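Local coordinates for protein putative 4-hydroxybenzoyl-CoA thioesterase (Geobacillus stearothermophilus, PDB 2OIW) that is a predicted acyl-CoA thioesterase of the hotdog family, probably hydrolysing the thioester bond of an as yet undefined acyl-CoA, at residues P11-S14 against E15-G18; L46-K49 against R50-M53. All coordinates share one frame; numbering follows the deposited sequence.

Interaction 1 (P11-S14 against E15-G18); sequences PRVS and ETDG. With MG (magnesium ion), chain E.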
loop_
_atom_site.group_PDB
_atom_site.type_symbol
_atom_site.label_atom_id
_atom_site.label_comp_id
_atom_site.label_asym_id
_atom_site.label_seq_id
_atom_site.Cartn_x
_atom_site.Cartn_y
_atom_site.Cartn_z
ATOM N N PRO A 11 -11.764 6.386 4.002
ATOM C CA PRO A 11 -10.860 5.304 4.382
ATOM C C PRO A 11 -11.327 3.942 3.863
ATOM O O PRO A 11 -12.526 3.719 3.651
ATOM C CB PRO A 11 -10.852 5.355 5.916
ATOM C CG PRO A 11 -11.270 6.782 6.221
ATOM C CD PRO A 11 -12.251 7.136 5.185
ATOM N N ARG A 12 -10.363 3.057 3.657
ATOM C CA ARG A 12 -10.573 1.743 3.024
ATOM C C ARG A 12 -10.213 0.691 4.055
ATOM O O ARG A 12 -9.371 0.941 4.948
ATOM C CB ARG A 12 -9.650 1.601 1.793
ATOM C CG ARG A 12 -9.940 2.605 0.695
ATOM C CD ARG A 12 -8.781 2.783 -0.294
ATOM N NE ARG A 12 -9.103 3.869 -1.218
ATOM C CZ ARG A 12 -8.273 4.385 -2.122
ATOM N NH1 ARG A 12 -7.028 3.917 -2.264
ATOM N NH2 ARG A 12 -8.692 5.390 -2.869
ATOM N N VAL A 13 -10.839 -0.484 3.965
ATOM C CA VAL A 13 -10.517 -1.581 4.889
ATOM C C VAL A 13 -9.008 -1.880 4.871
ATOM O O VAL A 13 -8.399 -2.075 5.934
ATOM C CB VAL A 13 -11.367 -2.865 4.585
ATOM C CG1 VAL A 13 -10.912 -4.081 5.406
ATOM C CG2 VAL A 13 -12.844 -2.589 4.816
ATOM N N SER A 14 -8.417 -1.895 3.675
ATOM C CA SER A 14 -6.985 -2.178 3.472
ATOM C C SER A 14 -6.035 -1.173 4.145
ATOM O O SER A 14 -4.865 -1.492 4.371
ATOM C CB SER A 14 -6.643 -2.290 1.976
ATOM O OG SER A 14 -6.867 -1.061 1.306
ATOM N N GLU A 15 -6.548 0.003 4.518
ATOM C CA GLU A 15 -5.740 1.033 5.204
ATOM C C GLU A 15 -5.723 0.887 6.742
ATOM O O GLU A 15 -5.023 1.621 7.443
ATOM C CB GLU A 15 -6.265 2.421 4.785
ATOM C CG GLU A 15 -5.918 2.699 3.299
ATOM C CD GLU A 15 -6.540 3.970 2.713
ATOM O OE1 GLU A 15 -7.657 4.398 3.121
ATOM O OE2 GLU A 15 -5.898 4.535 1.800
ATOM N N THR A 16 -6.517 -0.056 7.256
ATOM C CA THR A 16 -6.487 -0.430 8.678
ATOM C C THR A 16 -5.415 -1.486 8.897
ATOM O O THR A 16 -4.856 -1.989 7.932
ATOM C CB THR A 16 -7.838 -0.970 9.139
ATOM O OG1 THR A 16 -8.164 -2.149 8.371
ATOM C CG2 THR A 16 -8.936 0.095 8.960
ATOM N N ASP A 17 -5.124 -1.819 10.156
ATOM C CA ASP A 17 -4.315 -3.001 10.437
ATOM C C ASP A 17 -5.030 -3.865 11.458
ATOM O O ASP A 17 -6.144 -3.535 11.844
ATOM C CB ASP A 17 -2.881 -2.663 10.870
ATOM C CG ASP A 17 -2.820 -1.750 12.085
ATOM O OD1 ASP A 17 -3.771 -1.753 12.917
ATOM O OD2 ASP A 17 -1.799 -1.027 12.220
ATOM N N GLY A 18 -4.412 -4.969 11.879
ATOM C CA GLY A 18 -5.020 -5.863 12.865
ATOM C C GLY A 18 -5.360 -5.256 14.230
ATOM O O GLY A 18 -6.160 -5.837 14.968
HETATM MG MG MG E . -3.724 -2.812 5.962
HETATM O O HOH W 1 -5.074 2.736 -0.188
HETATM O O HOH W 2 -2.404 -0.853 6.195
HETATM O O HOH W 3 -3.750 -4.154 4.184
#
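Arg12 and Glu15 meet at a tight turn knit mainly by backbone hydrogen bonds. Glu15 N reaches Arg12 O at 3.0 Å. Thr16 N reaches Val13 O at 3.1 Å. Both are i+3 to i bonds, successive steps of a 3-10 turn. Thr16 OG1 also turns to Val13 O, but at a separation too short to trust.

The Glu15 side chain runs back along the turn, extended beyond CG. CG lies anti to the carbonyl carbon (chi1 -70°), which brings Glu15 OE1 to Arg12 N at 3.1 Å. The NH comes from the anti side, well out of the carboxylate plane, and the bond is bent (138° at the hydrogen). The aliphatic part of Arg12 crosses the Glu15 chain at a slant, Arg12 CD 3.9 Å from Glu15 CD.

The guanidinium and carboxylate planes are nearly parallel (10°), but Glu15 OE2 lies well out of the guanidinium plane, so no N-H of this Arg12 points at it. A water bridges them, accepting from Arg12 NH1 and donating to Glu15 OE2 at 2.8 Å. The salt bridges are made across subunits: Arg12 NH1 pairs with Glu15 OE2 of the third subunit, and Glu15 OE2 with its Arg12 NH1.

On either side of Glu15, Ser14 O and Thr16 O each bind a magnesium ion at 2.4 Å, with two waters and Thr16 O of the second subunit, so the ion sits on a subunit interface. The loop joins strand 5-9 to helix 27-34 of the hotdog fold, a region that forms part of the active site in related thioesterases.

Interaction 2 (L46-K49 against R50-M53); sequences LSFK and RWRM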
loop_
_atom_site.group_PDB
_atom_site.type_symbol
_atom_site.label_atom_id
_atom_site.label_comp_id
_atom_site.label_asym_id
_atom_site.label_seq_id
_atom_site.Cartn_x
_atom_site.Cartn_y
_atom_site.Cartn_z
ATOM N N LEU A 46 0.191 16.959 -14.835
ATOM C CA LEU A 46 0.547 15.855 -13.923
ATOM C C LEU A 46 1.294 14.676 -14.565
ATOM O O LEU A 46 1.265 13.543 -14.060
ATOM C CB LEU A 46 -0.662 15.397 -13.085
ATOM C CG LEU A 46 -1.166 16.491 -12.127
ATOM C CD1 LEU A 46 -2.534 16.157 -11.484
ATOM C CD2 LEU A 46 -0.122 16.843 -11.033
ATOM N N SER A 47 1.999 14.990 -15.643
ATOM C CA SER A 47 2.812 14.048 -16.399
ATOM C C SER A 47 4.070 13.694 -15.617
ATOM O O SER A 47 4.740 14.578 -15.087
ATOM C CB SER A 47 3.206 14.712 -17.719
ATOM O OG SER A 47 4.003 13.854 -18.521
ATOM N N PHE A 48 4.400 12.408 -15.532
ATOM C CA PHE A 48 5.643 12.039 -14.880
ATOM C C PHE A 48 6.887 12.366 -15.696
ATOM O O PHE A 48 7.980 12.475 -15.151
ATOM C CB PHE A 48 5.610 10.589 -14.431
ATOM C CG PHE A 48 4.723 10.367 -13.251
ATOM C CD1 PHE A 48 5.042 10.915 -12.031
ATOM C CD2 PHE A 48 3.551 9.643 -13.366
ATOM C CE1 PHE A 48 4.204 10.746 -10.926
ATOM C CE2 PHE A 48 2.722 9.441 -12.250
ATOM C CZ PHE A 48 3.045 9.985 -11.048
ATOM N N LYS A 49 6.704 12.576 -16.992
ATOM C CA LYS A 49 7.735 13.141 -17.852
ATOM C C LYS A 49 8.214 14.526 -17.406
ATOM O O LYS A 49 9.387 14.872 -17.567
ATOM C CB LYS A 49 7.192 13.251 -19.283
ATOM C CG LYS A 49 7.693 12.174 -20.228
ATOM C CD LYS A 49 7.362 10.767 -19.782
ATOM C CE LYS A 49 8.617 9.862 -19.900
ATOM N NZ LYS A 49 9.410 10.033 -21.178
ATOM N N ARG A 50 7.289 15.306 -16.860
ATOM C CA ARG A 50 7.537 16.672 -16.453
ATOM C C ARG A 50 7.399 16.874 -14.922
ATOM O O ARG A 50 7.011 17.942 -14.459
ATOM C CB ARG A 50 6.583 17.571 -17.223
ATOM C CG ARG A 50 7.022 17.719 -18.672
ATOM C CD ARG A 50 5.992 18.433 -19.511
ATOM N NE ARG A 50 4.889 17.567 -19.921
ATOM C CZ ARG A 50 4.975 16.577 -20.818
ATOM N NH1 ARG A 50 6.127 16.263 -21.399
ATOM N NH2 ARG A 50 3.898 15.872 -21.104
ATOM N N TRP A 51 7.721 15.830 -14.166
ATOM C CA TRP A 51 7.639 15.845 -12.707
ATOM C C TRP A 51 8.808 16.621 -12.091
ATOM O O TRP A 51 9.938 16.507 -12.552
ATOM C CB TRP A 51 7.613 14.423 -12.139
ATOM C CG TRP A 51 7.009 14.388 -10.753
ATOM C CD1 TRP A 51 7.681 14.369 -9.563
ATOM C CD2 TRP A 51 5.619 14.424 -10.433
ATOM N NE1 TRP A 51 6.793 14.382 -8.517
ATOM C CE2 TRP A 51 5.515 14.406 -9.021
ATOM C CE3 TRP A 51 4.442 14.455 -11.200
ATOM C CZ2 TRP A 51 4.281 14.425 -8.358
ATOM C CZ3 TRP A 51 3.203 14.459 -10.528
ATOM C CH2 TRP A 51 3.143 14.454 -9.132
ATOM N N ARG A 52 8.533 17.370 -11.025
ATOM C CA ARG A 52 9.501 18.300 -10.438
ATOM C C ARG A 52 9.658 18.165 -8.916
ATOM O O ARG A 52 10.654 18.594 -8.361
ATOM C CB ARG A 52 9.096 19.736 -10.780
ATOM C CG ARG A 52 9.192 19.999 -12.242
ATOM C CD ARG A 52 8.587 21.317 -12.732
ATOM N NE ARG A 52 8.405 21.158 -14.189
ATOM C CZ ARG A 52 9.410 21.090 -15.068
ATOM N NH1 ARG A 52 10.675 21.218 -14.655
ATOM N NH2 ARG A 52 9.153 20.895 -16.363
HETATM N N MSE A 53 8.657 17.591 -8.260
HETATM C CA MSE A 53 8.548 17.612 -6.804
HETATM C C MSE A 53 9.188 16.396 -6.181
HETATM O O MSE A 53 8.742 15.290 -6.422
HETATM C CB MSE A 53 7.077 17.654 -6.419
HETATM C CG MSE A 53 6.419 19.004 -6.650
HETATM SE SE MSE A 53 6.740 20.262 -5.190
HETATM C CE MSE A 53 8.322 21.151 -5.812
#
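Ser47 and Arg50 close a beta turn in the loop that leads from helix 36-42 into strand 53-62 of the hotdog sheet. Arg50 N donates to Ser47 O at 3.2 Å. Ser47 OG also accepts a weak bond from Lys49 N at 3.4 Å, as in an ST turn.

The Arg50 chain bends at chi3 (-79°), and this folds the guanidinium back against Ser47. OG lies over one face of the group, 3.2 Å above its plane, so it is no acceptor for NH2. That nitrogen makes its salt bridge with Asp45.

Phe48 and Trp51 lie side by side and point the same way. Their planes are 35° apart. Phe48 CE1 rides over a face of the indole near its rim, and Phe48 CD1 comes to 3.7 Å from Trp51 CE3. Leu46 CD2 touches Trp51 CZ3 at 4.1 Å. Trp51 NE1 donates a weak bond to Met53 O at 3.0 Å; Met53 is a selenomethionine.

The chemistry thus divides the turn. Charge and hydroxyl gather at Arg50 and Ser47, while the aromatic pair and Leu46 form an apolar patch that packs against helix 36-42 and other subunits.

How the interactions relate
Interactions 1 and 2 are far apart within one chain. Their centres lie 29 Å from each other and their nearest atoms about 15 Å. The first falls before helix 27-34, the second after helix 36-42. The tetramer brings such loops together. Phe48 and Trp51 of interaction 2 pack on Thr16 and Val13 of the third subunit, which are residues of its copy of interaction 1. Phe48 also touches Gly18 of the fourth subunit. The aromatic pair therefore abuts the loop that binds magnesium in another copy. Any active site there would probably be built at subunit interfaces, as in other hotdog thioesterases.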